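Local coordinates for succinate-semialdehyde dehydrogenase (Synechococcus sp., PDB 4ITA), which oxidises succinic semialdehyde to succinate, probably with NADP as hydride acceptor, as a member of the aldehyde dehydrogenase family, at residues I196-V201 against L219-K225; K202-G208 against K225-L231; A325-L331 against T346-P352. All coordinates share one frame; numbering follows the deposited sequence.

Contact 1: I196-V201 against L219-K225; sequences IKDPRV and LAGQEIK. With EDO (1,2-ethanediol), chain P.
Lys225 sends its ammonium group into the turn that follows helix 192-197, and bonds to backbone oxygens hold it there. NZ donates to Val201 O at 2.7 Å and to Ile196 O at 2.8 Å, and Asp198 O also lies 2.8 Å from NZ. Extended beyond CG, with chi2 to chi4 all near 180°, the lysine reaches from the end of helix 210-222 to the loop after helix 192-197. A water bound to NZ also donates to Lys197 O and, weakly, to Glu223 OE1; the firmer partner of that carboxylate oxygen is Arg432 of the second subunit.

Within the turn, Arg200 grips Asp198 side-on: NE meets OD1 almost straight (175°) and NH2 makes a salt bridge to OD2. Asp198 OD1 also accepts from Arg200 N, closing an Asx turn, and a type I turn runs from Asp198 to Val201.

Apolar packing is supplied by Ile196. Its CG2 lies against the backbone at Ala220 N, 3.7 Å away, while CD1 reaches Leu219 CB at 4.0 Å, the two side chains crossing at about a right angle. Lys197 CG passes obliquely by Glu223 OE2, while Lys197 NZ forms a salt bridge with Glu193.

Helix 210-222 ends in a Schellman motif with Ile224, at positive phi, as the C-prime residue. The arrangement thus joins two helix C-termini within a Rossmann-type alpha/beta domain, where the ammonium of Lys225 bonds the end of one helix, at Ile196 O, and the start of the next strand, at Val201 O.

Contact 2: K202-G208 against K225-L231; sequences KAATLTG and KPTLLEL. With NDP (NADPH dihydro-nicotinamide-adenine-dinucleotide phosphate), chain C; EDO (1,2-ethanediol), chain K.
Strands 202-207 and 227-230 run parallel, their axes 4.8 Å apart and only 4° from alignment, with Ala204 to Thr207 paired in order with Thr227 to Glu230. Ala204 N donates to Pro226 O, Leu206 N to Leu228 O at 3.0 Å, and Glu230 N to Leu206 O at 2.9 Å, the last nearly straight at 175°. Leu228 N to Ala204 O is weak. Gly208 N to Glu230 O carries the pairing past the end of the first strand.

On one face Thr205 lies beside Leu228 and Thr207 beside Glu230, where Thr207 OG1 comes 3.5 Å from Glu230 CB. On the other face Leu206 CB touches Leu229 CD2 at 3.9 Å. Leu231, just past the strand, reaches Leu206 CD2 with its own CD2, the side chains at about a right angle.

The C-terminal ends of the strands receive NADPH. Its carboxamide N7N donates to Leu231 O at 3.0 Å and to Glu230 OE1 at 3.1 Å; a bend at chi2 (-87°) brings that carboxylate to the amide. Thr207 CG2, anti to the backbone N, packs against nicotinamide C2N, and Gly208 CA passes close to the ribose.

Helix 210-222 completes the beta-alpha-beta crossover and covers the Ala204, Leu206, Thr227 and Leu229 face. Strand 115-129 pairs with the other edge of strand 201-207, while Arg141 of helix 137-149 approaches Thr207 and Glu230.

Contact 3: A325-L331 against T346-P352; sequences AGAKILL and TILTEIP
Lys328 and Thr349 face each other as an antiparallel hydrogen-bonded pair: Lys328 N donates to Thr349 O at 2.9 Å, and Thr349 N returns a bond to Lys328 O at 3.0 Å. The second of these lies in the carbonyl plane, whereas the first is tilted 23° from it. Farther along, Leu330 N meets Ile347 O at 2.9 Å and Ile347 N donates to Leu331 O at 3.1 Å. Between Ile329 and Leu331 the register slips by one residue, so this is a beta bulge.

Lys328 also forms a salt bridge from NZ to Glu350 OE1, 3.0 Å long. Bends at chi2 (-53°) and chi4 turn the lysine across the extended glutamate, bringing its CG as well as NZ close to OE1. The ammonium meets that oxygen on its syn side but well out of the carboxylate plane.

Apolar contacts flank parts of the backbone ladder. Ile329 and Leu348 lie side by side through CG1 and CD2, and at the corner, Leu330 CD2 lies beside Ile347 CG2 at 4.0 Å. Near the segment ends Ala327 CB touches Ile351 CG1 at 3.9 Å, and the Pro352 ring rests on the chain around Gly326, its CG 3.3 Å from Ala325 O. Gly326, at positive phi, ends helix 309-325 in a Schellman motif and leads the chain into the edge strand; a water joins its carbonyl to Glu350 O.

Strand 328-331 is one of the two edge strands, within this chain, of a seven-stranded mixed sheet, and strand 346-349 is next, bonded on its other side to strand 366-372. Leu330, Leu331 and Ile347 pack on helix 274-289, whereas Ala327 and Ile329 touch helix 309-325.

In the fold
From the N terminus the chain leaves helix 192-197, turns into strand 201-207, crosses over through helix 210-222 and returns as strand 227-230. Contact 1 closes the loop from helix end to helix end and contact 2 the strand-to-strand crossover; their segments alternate, so they cross rather than nest. Lys225 belongs to both, and Ala220 CB packs on Thr227 CG2, tying the helix ends to the parallel strand pair that leads to the cofactor; both contacts also touch the second subunit. Contact 3 follows in series, closing the excursion between strands 328-331 and 346-349 at the rim of a different sheet, its centre about 36 Å from that of contact 2.

Contact 1: I196-V201 against L219-K225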
loop_
_atom_site.group_PDB
_atom_site.type_symbol
_atom_site.label_atom_id
_atom_site.label_comp_id
_atom_site.label_asym_id
_atom_site.label_seq_id
_atom_site.Cartn_x
_atom_site.Cartn_y
_atom_site.Cartn_z
ATOM N N ILE A 196 -1.432 16.752 3.193
ATOM C CA ILE A 196 -0.867 15.719 2.320
ATOM C C ILE A 196 0.358 16.215 1.546
ATOM O O ILE A 196 1.317 15.461 1.328
ATOM C CB ILE A 196 -1.922 15.206 1.313
ATOM C CG1 ILE A 196 -3.086 14.543 2.048
ATOM C CG2 ILE A 196 -1.293 14.246 0.291
ATOM C CD1 ILE A 196 -4.287 14.280 1.169
ATOM N N LYS A 197 0.327 17.483 1.138
ATOM C CA LYS A 197 1.419 18.048 0.347
ATOM C C LYS A 197 2.606 18.507 1.184
ATOM O O LYS A 197 3.656 18.853 0.633
ATOM C CB LYS A 197 0.920 19.219 -0.510
ATOM C CG LYS A 197 0.120 18.765 -1.716
ATOM C CD LYS A 197 -0.319 19.935 -2.576
ATOM C CE LYS A 197 -0.845 19.448 -3.911
ATOM N NZ LYS A 197 -1.359 20.578 -4.734
ATOM N N ASP A 198 2.464 18.519 2.508
ATOM C CA ASP A 198 3.561 18.980 3.353
ATOM C C ASP A 198 4.675 17.939 3.341
ATOM O O ASP A 198 4.417 16.756 3.532
ATOM C CB ASP A 198 3.082 19.222 4.776
ATOM C CG ASP A 198 4.142 19.887 5.629
ATOM O OD1 ASP A 198 5.038 19.180 6.131
ATOM O OD2 ASP A 198 4.087 21.126 5.774
ATOM N N PRO A 199 5.925 18.376 3.118
ATOM C CA PRO A 199 7.014 17.398 2.985
ATOM C C PRO A 199 7.269 16.572 4.245
ATOM O O PRO A 199 7.835 15.482 4.147
ATOM C CB PRO A 199 8.236 18.266 2.660
ATOM C CG PRO A 199 7.854 19.656 3.050
ATOM C CD PRO A 199 6.376 19.751 2.846
ATOM N N ARG A 200 6.845 17.057 5.405
ATOM C CA ARG A 200 7.052 16.324 6.651
ATOM C C ARG A 200 6.042 15.192 6.846
ATOM O O ARG A 200 6.270 14.264 7.629
ATOM C CB ARG A 200 7.008 17.289 7.838
ATOM C CG ARG A 200 8.120 18.340 7.780
ATOM C CD ARG A 200 7.824 19.538 8.667
ATOM N NE ARG A 200 6.743 20.353 8.114
ATOM C CZ ARG A 200 6.540 21.627 8.426
ATOM N NH1 ARG A 200 7.350 22.244 9.274
ATOM N NH2 ARG A 200 5.533 22.289 7.879
ATOM N N VAL A 201 4.919 15.268 6.146
ATOM C CA VAL A 201 3.893 14.240 6.244
ATOM C C VAL A 201 4.272 13.088 5.313
ATOM O O VAL A 201 4.495 13.301 4.124
ATOM C CB VAL A 201 2.505 14.822 5.917
ATOM C CG1 VAL A 201 1.453 13.727 5.854
ATOM C CG2 VAL A 201 2.130 15.868 6.958
ATOM N N LEU A 219 -4.238 12.588 -4.269
ATOM C CA LEU A 219 -3.277 13.597 -3.814
ATOM C C LEU A 219 -2.008 12.958 -3.260
ATOM O O LEU A 219 -0.896 13.391 -3.580
ATOM C CB LEU A 219 -3.905 14.523 -2.761
ATOM C CG LEU A 219 -4.963 15.522 -3.254
ATOM C CD1 LEU A 219 -5.673 16.161 -2.067
ATOM C CD2 LEU A 219 -4.358 16.591 -4.162
ATOM N N ALA A 220 -2.167 11.930 -2.427
ATOM C CA ALA A 220 -1.018 11.233 -1.857
ATOM C C ALA A 220 -0.192 10.554 -2.943
ATOM O O ALA A 220 1.042 10.550 -2.886
ATOM C CB ALA A 220 -1.472 10.221 -0.824
ATOM N N GLY A 221 -0.868 9.988 -3.940
ATOM C CA GLY A 221 -0.178 9.355 -5.050
ATOM C C GLY A 221 0.714 10.325 -5.801
ATOM O O GLY A 221 1.859 10.000 -6.127
ATOM N N GLN A 222 0.207 11.530 -6.047
ATOM C CA GLN A 222 1.000 12.565 -6.699
ATOM C C GLN A 222 2.260 12.894 -5.897
ATOM O O GLN A 222 3.302 13.223 -6.470
ATOM C CB GLN A 222 0.164 13.823 -6.896
ATOM C CG GLN A 222 0.913 14.976 -7.539
ATOM C CD GLN A 222 1.364 14.674 -8.959
ATOM O OE1 GLN A 222 0.676 13.974 -9.698
ATOM N NE2 GLN A 222 2.519 15.209 -9.345
ATOM N N GLU A 223 2.163 12.789 -4.570
ATOM C CA GLU A 223 3.285 13.094 -3.684
ATOM C C GLU A 223 4.143 11.880 -3.326
ATOM O O GLU A 223 5.036 11.986 -2.484
ATOM C CB GLU A 223 2.771 13.749 -2.396
ATOM C CG GLU A 223 1.915 14.991 -2.622
ATOM C CD GLU A 223 2.652 16.074 -3.376
ATOM O OE1 GLU A 223 3.822 16.331 -3.041
ATOM O OE2 GLU A 223 2.063 16.659 -4.306
ATOM N N ILE A 224 3.883 10.742 -3.976
ATOM C CA ILE A 224 4.629 9.499 -3.729
ATOM C C ILE A 224 4.536 9.076 -2.261
ATOM O O ILE A 224 5.540 8.762 -1.620
ATOM C CB ILE A 224 6.132 9.608 -4.145
ATOM C CG1 ILE A 224 6.285 10.330 -5.484
ATOM C CG2 ILE A 224 6.793 8.225 -4.213
ATOM C CD1 ILE A 224 5.539 9.674 -6.626
ATOM N N LYS A 225 3.325 9.086 -1.716
ATOM C CA LYS A 225 3.144 8.717 -0.318
ATOM C C LYS A 225 2.168 7.565 -0.191
ATOM O O LYS A 225 1.130 7.554 -0.846
ATOM C CB LYS A 225 2.682 9.925 0.504
ATOM C CG LYS A 225 3.718 11.038 0.527
ATOM C CD LYS A 225 3.239 12.301 1.209
ATOM C CE LYS A 225 4.294 13.381 1.047
ATOM N NZ LYS A 225 3.954 14.632 1.786
HETATM C C1 EDO P . 4.328 16.333 -12.465
HETATM O O1 EDO P . 4.367 15.088 -11.754
HETATM C C2 EDO P . 5.393 16.321 -13.553
HETATM O O2 EDO P . 6.686 16.291 -12.938
HETATM O O HOH W 1 5.114 16.558 -0.009
#

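Contact 2: K202-G208 against K225-L231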
loop_
_atom_site.group_PDB
_atom_site.type_symbol
_atom_site.label_atom_id
_atom_site.label_comp_id
_atom_site.label_asym_id
_atom_site.label_seq_id
_atom_site.Cartn_x
_atom_site.Cartn_y
_atom_site.Cartn_z
ATOM N N LYS A 202 4.382 11.875 5.860
ATOM C CA LYS A 202 4.986 10.760 5.119
ATOM C C LYS A 202 3.999 9.727 4.585
ATOM O O LYS A 202 4.341 8.935 3.704
ATOM C CB LYS A 202 6.056 10.068 5.976
ATOM C CG LYS A 202 7.173 11.003 6.456
ATOM C CD LYS A 202 7.851 11.763 5.312
ATOM C CE LYS A 202 9.033 12.561 5.849
ATOM N NZ LYS A 202 9.647 13.457 4.835
ATOM N N ALA A 203 2.777 9.745 5.104
ATOM C CA ALA A 203 1.802 8.721 4.781
ATOM C C ALA A 203 0.431 9.213 5.189
ATOM O O ALA A 203 0.313 10.123 6.004
ATOM C CB ALA A 203 2.136 7.436 5.515
ATOM N N ALA A 204 -0.608 8.611 4.628
ATOM C CA ALA A 204 -1.967 9.007 4.977
ATOM C C ALA A 204 -2.915 7.824 4.971
ATOM O O ALA A 204 -2.816 6.924 4.132
ATOM C CB ALA A 204 -2.467 10.088 4.045
ATOM N N THR A 205 -3.842 7.836 5.917
ATOM C CA THR A 205 -4.859 6.808 6.027
ATOM C C THR A 205 -6.230 7.477 6.113
ATOM O O THR A 205 -6.390 8.533 6.745
ATOM C CB THR A 205 -4.573 5.888 7.237
ATOM O OG1 THR A 205 -5.456 4.765 7.213
ATOM C CG2 THR A 205 -4.704 6.626 8.557
ATOM N N LEU A 206 -7.215 6.892 5.441
ATOM C CA LEU A 206 -8.566 7.435 5.492
ATOM C C LEU A 206 -9.581 6.328 5.666
ATOM O O LEU A 206 -9.521 5.298 4.985
ATOM C CB LEU A 206 -8.887 8.248 4.231
ATOM C CG LEU A 206 -10.258 8.929 4.173
ATOM C CD1 LEU A 206 -10.189 10.256 3.420
ATOM C CD2 LEU A 206 -11.325 8.038 3.506
ATOM N N THR A 207 -10.510 6.557 6.588
ATOM C CA THR A 207 -11.716 5.757 6.723
ATOM C C THR A 207 -12.882 6.683 6.400
ATOM O O THR A 207 -12.994 7.777 6.961
ATOM C CB THR A 207 -11.835 5.185 8.145
ATOM O OG1 THR A 207 -10.699 4.347 8.401
ATOM C CG2 THR A 207 -13.113 4.369 8.294
ATOM N N GLY A 208 -13.732 6.279 5.466
ATOM C CA GLY A 208 -14.764 7.173 4.977
ATOM C C GLY A 208 -15.392 6.710 3.683
ATOM O O GLY A 208 -15.333 5.532 3.341
ATOM N N LYS A 225 3.325 9.086 -1.716
ATOM C CA LYS A 225 3.144 8.717 -0.318
ATOM C C LYS A 225 2.168 7.565 -0.191
ATOM O O LYS A 225 1.130 7.554 -0.846
ATOM C CB LYS A 225 2.682 9.925 0.504
ATOM C CG LYS A 225 3.718 11.038 0.527
ATOM C CD LYS A 225 3.239 12.301 1.209
ATOM C CE LYS A 225 4.294 13.381 1.047
ATOM N NZ LYS A 225 3.954 14.632 1.786
ATOM N N PRO A 226 2.501 6.591 0.665
ATOM C CA PRO A 226 1.629 5.424 0.802
ATOM C C PRO A 226 0.335 5.748 1.526
ATOM O O PRO A 226 0.281 6.666 2.361
ATOM C CB PRO A 226 2.474 4.452 1.634
ATOM C CG PRO A 226 3.384 5.343 2.434
ATOM C CD PRO A 226 3.689 6.513 1.533
ATOM N N THR A 227 -0.704 4.986 1.191
ATOM C CA THR A 227 -2.016 5.156 1.798
ATOM C C THR A 227 -2.645 3.836 2.196
ATOM O O THR A 227 -2.208 2.760 1.778
ATOM C CB THR A 227 -3.000 5.877 0.862
ATOM O OG1 THR A 227 -3.093 5.170 -0.379
ATOM C CG2 THR A 227 -2.549 7.298 0.600
ATOM N N LEU A 228 -3.690 3.945 3.009
ATOM C CA LEU A 228 -4.549 2.834 3.370
ATOM C C LEU A 228 -5.950 3.423 3.329
ATOM O O LEU A 228 -6.179 4.496 3.896
ATOM C CB LEU A 228 -4.200 2.333 4.776
ATOM C CG LEU A 228 -4.911 1.055 5.253
ATOM C CD1 LEU A 228 -4.092 0.330 6.307
ATOM C CD2 LEU A 228 -6.282 1.353 5.813
ATOM N N LEU A 229 -6.871 2.755 2.635
ATOM C CA LEU A 229 -8.253 3.221 2.527
ATOM C C LEU A 229 -9.223 2.182 3.056
ATOM O O LEU A 229 -9.236 1.043 2.590
ATOM C CB LEU A 229 -8.615 3.550 1.076
ATOM C CG LEU A 229 -7.862 4.683 0.384
ATOM C CD1 LEU A 229 -8.458 4.913 -0.997
ATOM C CD2 LEU A 229 -7.938 5.964 1.194
ATOM N N GLU A 230 -10.031 2.590 4.027
ATOM C CA GLU A 230 -11.089 1.774 4.597
ATOM C C GLU A 230 -12.405 2.451 4.235
ATOM O O GLU A 230 -12.806 3.422 4.872
ATOM C CB GLU A 230 -10.923 1.693 6.119
ATOM C CG GLU A 230 -9.658 0.963 6.602
ATOM C CD GLU A 230 -9.829 -0.544 6.727
ATOM O OE1 GLU A 230 -10.942 -1.056 6.482
ATOM O OE2 GLU A 230 -8.836 -1.223 7.080
ATOM N N LEU A 231 -13.068 1.957 3.199
ATOM C CA LEU A 231 -14.256 2.633 2.693
ATOM C C LEU A 231 -15.524 1.840 2.990
ATOM O O LEU A 231 -15.506 0.914 3.806
ATOM C CB LEU A 231 -14.112 2.968 1.202
ATOM C CG LEU A 231 -12.778 3.638 0.840
ATOM C CD1 LEU A 231 -12.717 3.889 -0.657
ATOM C CD2 LEU A 231 -12.527 4.951 1.628
HETATM P PA NDP C . -17.201 11.137 4.395
HETATM O O1A NDP C . -16.276 10.485 3.409
HETATM O O2A NDP C . -18.143 12.216 3.938
HETATM O O5B NDP C . -16.320 11.753 5.580
HETATM C C5B NDP C . -15.290 11.002 6.235
HETATM C C4B NDP C . -14.100 11.896 6.572
HETATM O O4B NDP C . -13.506 12.351 5.353
HETATM C C3B NDP C . -14.482 13.162 7.329
HETATM O O3B NDP C . -13.390 13.537 8.179
HETATM C C2B NDP C . -14.628 14.185 6.219
HETATM O O2B NDP C . -14.442 15.526 6.651
HETATM C C1B NDP C . -13.471 13.780 5.349
HETATM N N9A NDP C . -13.575 14.182 3.938
HETATM C C8A NDP C . -14.671 14.215 3.153
HETATM N N7A NDP C . -14.336 14.607 1.901
HETATM C C5A NDP C . -13.008 14.804 1.882
HETATM C C6A NDP C . -11.998 15.222 0.897
HETATM N N6A NDP C . -12.367 15.506 -0.368
HETATM N N1A NDP C . -10.719 15.301 1.311
HETATM C C2A NDP C . -10.341 15.015 2.564
HETATM N N3A NDP C . -11.204 14.634 3.518
HETATM C C4A NDP C . -12.515 14.518 3.226
HETATM O O3 NDP C . -17.970 9.880 5.082
HETATM P PN NDP C . -19.468 9.676 5.678
HETATM O O1N NDP C . -20.512 10.337 4.806
HETATM O O2N NDP C . -19.403 9.969 7.152
HETATM O O5D NDP C . -19.639 8.085 5.498
HETATM C C5D NDP C . -18.828 7.183 6.238
HETATM C C4D NDP C . -18.236 6.143 5.304
HETATM O O4D NDP C . -17.125 5.495 5.940
HETATM C C3D NDP C . -19.214 5.041 4.947
HETATM O O3D NDP C . -19.113 4.723 3.555
HETATM C C2D NDP C . -18.740 3.913 5.844
HETATM O O2D NDP C . -19.170 2.651 5.333
HETATM C C1D NDP C . -17.235 4.079 5.777
HETATM N N1N NDP C . -16.599 3.353 6.886
HETATM C C2N NDP C . -15.538 2.561 6.657
HETATM C C3N NDP C . -15.228 1.538 7.552
HETATM C C7N NDP C . -14.034 0.654 7.348
HETATM O O7N NDP C . -13.304 0.429 8.311
HETATM N N7N NDP C . -13.794 0.132 6.148
HETATM C C4N NDP C . -16.095 1.275 8.760
HETATM C C5N NDP C . -16.845 2.478 9.098
HETATM C C6N NDP C . -17.068 3.469 8.146
HETATM P P2B NDP C . -15.685 16.510 6.907
HETATM O O1X NDP C . -14.999 17.781 7.317
HETATM O O2X NDP C . -16.420 16.633 5.594
HETATM O O3X NDP C . -16.527 15.929 8.003
HETATM C C1 EDO K . -1.473 2.166 -2.296
HETATM O O1 EDO K . -1.313 0.816 -1.836
HETATM C C2 EDO K . -0.617 3.125 -1.461
HETATM O O2 EDO K . 0.137 2.403 -0.477
#

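Contact 3: A325-L331 against T346-P352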
loop_
_atom_site.group_PDB
_atom_site.type_symbol
_atom_site.label_atom_id
_atom_site.label_comp_id
_atom_site.label_asym_id
_atom_site.label_seq_id
_atom_site.Cartn_x
_atom_site.Cartn_y
_atom_site.Cartn_z
ATOM N N ALA A 325 -39.562 3.271 -8.432
ATOM C CA ALA A 325 -39.164 2.334 -9.477
ATOM C C ALA A 325 -39.915 1.003 -9.408
ATOM O O ALA A 325 -39.932 0.247 -10.381
ATOM C CB ALA A 325 -37.666 2.091 -9.428
ATOM N N GLY A 326 -40.510 0.704 -8.256
ATOM C CA GLY A 326 -41.290 -0.511 -8.104
ATOM C C GLY A 326 -40.986 -1.346 -6.872
ATOM O O GLY A 326 -41.670 -2.329 -6.613
ATOM N N ALA A 327 -39.958 -0.974 -6.110
ATOM C CA ALA A 327 -39.636 -1.699 -4.883
ATOM C C ALA A 327 -40.790 -1.599 -3.900
ATOM O O ALA A 327 -41.519 -0.606 -3.884
ATOM C CB ALA A 327 -38.367 -1.161 -4.255
ATOM N N LYS A 328 -40.950 -2.630 -3.076
ATOM C CA LYS A 328 -42.018 -2.655 -2.083
ATOM C C LYS A 328 -41.471 -2.393 -0.687
ATOM O O LYS A 328 -40.391 -2.866 -0.340
ATOM C CB LYS A 328 -42.734 -4.002 -2.118
ATOM C CG LYS A 328 -43.337 -4.320 -3.476
ATOM C CD LYS A 328 -44.236 -3.188 -3.963
ATOM C CE LYS A 328 -44.734 -3.473 -5.365
ATOM N NZ LYS A 328 -45.089 -4.914 -5.507
ATOM N N ILE A 329 -42.220 -1.628 0.098
ATOM C CA ILE A 329 -41.884 -1.367 1.489
ATOM C C ILE A 329 -42.629 -2.360 2.368
ATOM O O ILE A 329 -43.864 -2.368 2.409
ATOM C CB ILE A 329 -42.301 0.049 1.923
ATOM C CG1 ILE A 329 -41.603 1.113 1.077
ATOM C CG2 ILE A 329 -41.999 0.261 3.408
ATOM C CD1 ILE A 329 -42.088 2.534 1.353
ATOM N N LEU A 330 -41.888 -3.200 3.074
ATOM C CA LEU A 330 -42.494 -4.141 4.003
ATOM C C LEU A 330 -42.676 -3.475 5.365
ATOM O O LEU A 330 -43.598 -3.804 6.117
ATOM C CB LEU A 330 -41.615 -5.391 4.112
ATOM C CG LEU A 330 -42.127 -6.599 4.898
ATOM C CD1 LEU A 330 -43.407 -7.151 4.281
ATOM C CD2 LEU A 330 -41.059 -7.674 4.951
ATOM N N LEU A 331 -41.805 -2.515 5.662
ATOM C CA LEU A 331 -41.785 -1.836 6.945
ATOM C C LEU A 331 -41.046 -0.508 6.807
ATOM O O LEU A 331 -40.032 -0.447 6.118
ATOM C CB LEU A 331 -41.055 -2.708 7.969
ATOM C CG LEU A 331 -41.033 -2.146 9.390
ATOM C CD1 LEU A 331 -42.387 -2.355 10.063
ATOM C CD2 LEU A 331 -39.944 -2.783 10.208
ATOM N N THR A 346 -36.317 -0.206 8.284
ATOM C CA THR A 346 -37.032 -0.314 7.025
ATOM C C THR A 346 -36.600 -1.579 6.302
ATOM O O THR A 346 -35.432 -1.960 6.349
ATOM C CB THR A 346 -36.743 0.915 6.136
ATOM O OG1 THR A 346 -37.232 2.097 6.777
ATOM C CG2 THR A 346 -37.391 0.794 4.757
ATOM N N ILE A 347 -37.550 -2.234 5.637
ATOM C CA ILE A 347 -37.243 -3.398 4.819
ATOM C C ILE A 347 -37.831 -3.201 3.434
ATOM O O ILE A 347 -39.027 -2.912 3.305
ATOM C CB ILE A 347 -37.794 -4.700 5.438
ATOM C CG1 ILE A 347 -37.182 -4.944 6.826
ATOM C CG2 ILE A 347 -37.553 -5.886 4.500
ATOM C CD1 ILE A 347 -37.855 -6.064 7.611
ATOM N N LEU A 348 -36.979 -3.328 2.416
ATOM C CA LEU A 348 -37.385 -3.236 1.014
ATOM C C LEU A 348 -37.263 -4.595 0.347
ATOM O O LEU A 348 -36.266 -5.311 0.526
ATOM C CB LEU A 348 -36.513 -2.227 0.259
ATOM C CG LEU A 348 -36.436 -0.794 0.795
ATOM C CD1 LEU A 348 -35.460 0.034 -0.030
ATOM C CD2 LEU A 348 -37.809 -0.141 0.836
ATOM N N THR A 349 -38.286 -4.947 -0.426
ATOM C CA THR A 349 -38.319 -6.207 -1.153
ATOM C C THR A 349 -38.680 -5.944 -2.609
ATOM O O THR A 349 -39.084 -4.831 -2.970
ATOM C CB THR A 349 -39.376 -7.154 -0.562
ATOM O OG1 THR A 349 -40.679 -6.590 -0.759
ATOM C CG2 THR A 349 -39.141 -7.374 0.934
ATOM N N GLU A 350 -38.524 -6.970 -3.438
ATOM C CA GLU A 350 -38.940 -6.914 -4.843
ATOM C C GLU A 350 -38.346 -5.712 -5.565
ATOM O O GLU A 350 -39.021 -5.036 -6.342
ATOM C CB GLU A 350 -40.469 -6.883 -4.958
ATOM C CG GLU A 350 -41.175 -8.038 -4.281
ATOM C CD GLU A 350 -42.688 -7.903 -4.338
ATOM O OE1 GLU A 350 -43.189 -7.220 -5.257
ATOM O OE2 GLU A 350 -43.368 -8.473 -3.459
ATOM N N ILE A 351 -37.075 -5.439 -5.302
ATOM C CA ILE A 351 -36.411 -4.315 -5.936
ATOM C C ILE A 351 -36.154 -4.647 -7.402
ATOM O O ILE A 351 -35.557 -5.674 -7.707
ATOM C CB ILE A 351 -35.094 -3.970 -5.215
ATOM C CG1 ILE A 351 -35.374 -3.679 -3.735
ATOM C CG2 ILE A 351 -34.409 -2.786 -5.892
ATOM C CD1 ILE A 351 -34.154 -3.774 -2.850
ATOM N N PRO A 352 -36.628 -3.782 -8.314
ATOM C CA PRO A 352 -36.477 -4.035 -9.753
ATOM C C PRO A 352 -35.024 -4.151 -10.192
ATOM O O PRO A 352 -34.170 -3.419 -9.692
ATOM C CB PRO A 352 -37.107 -2.793 -10.392
ATOM C CG PRO A 352 -38.058 -2.278 -9.368
ATOM C CD PRO A 352 -37.404 -2.559 -8.047
HETATM O O HOH W 2 -41.040 -5.023 -8.284
#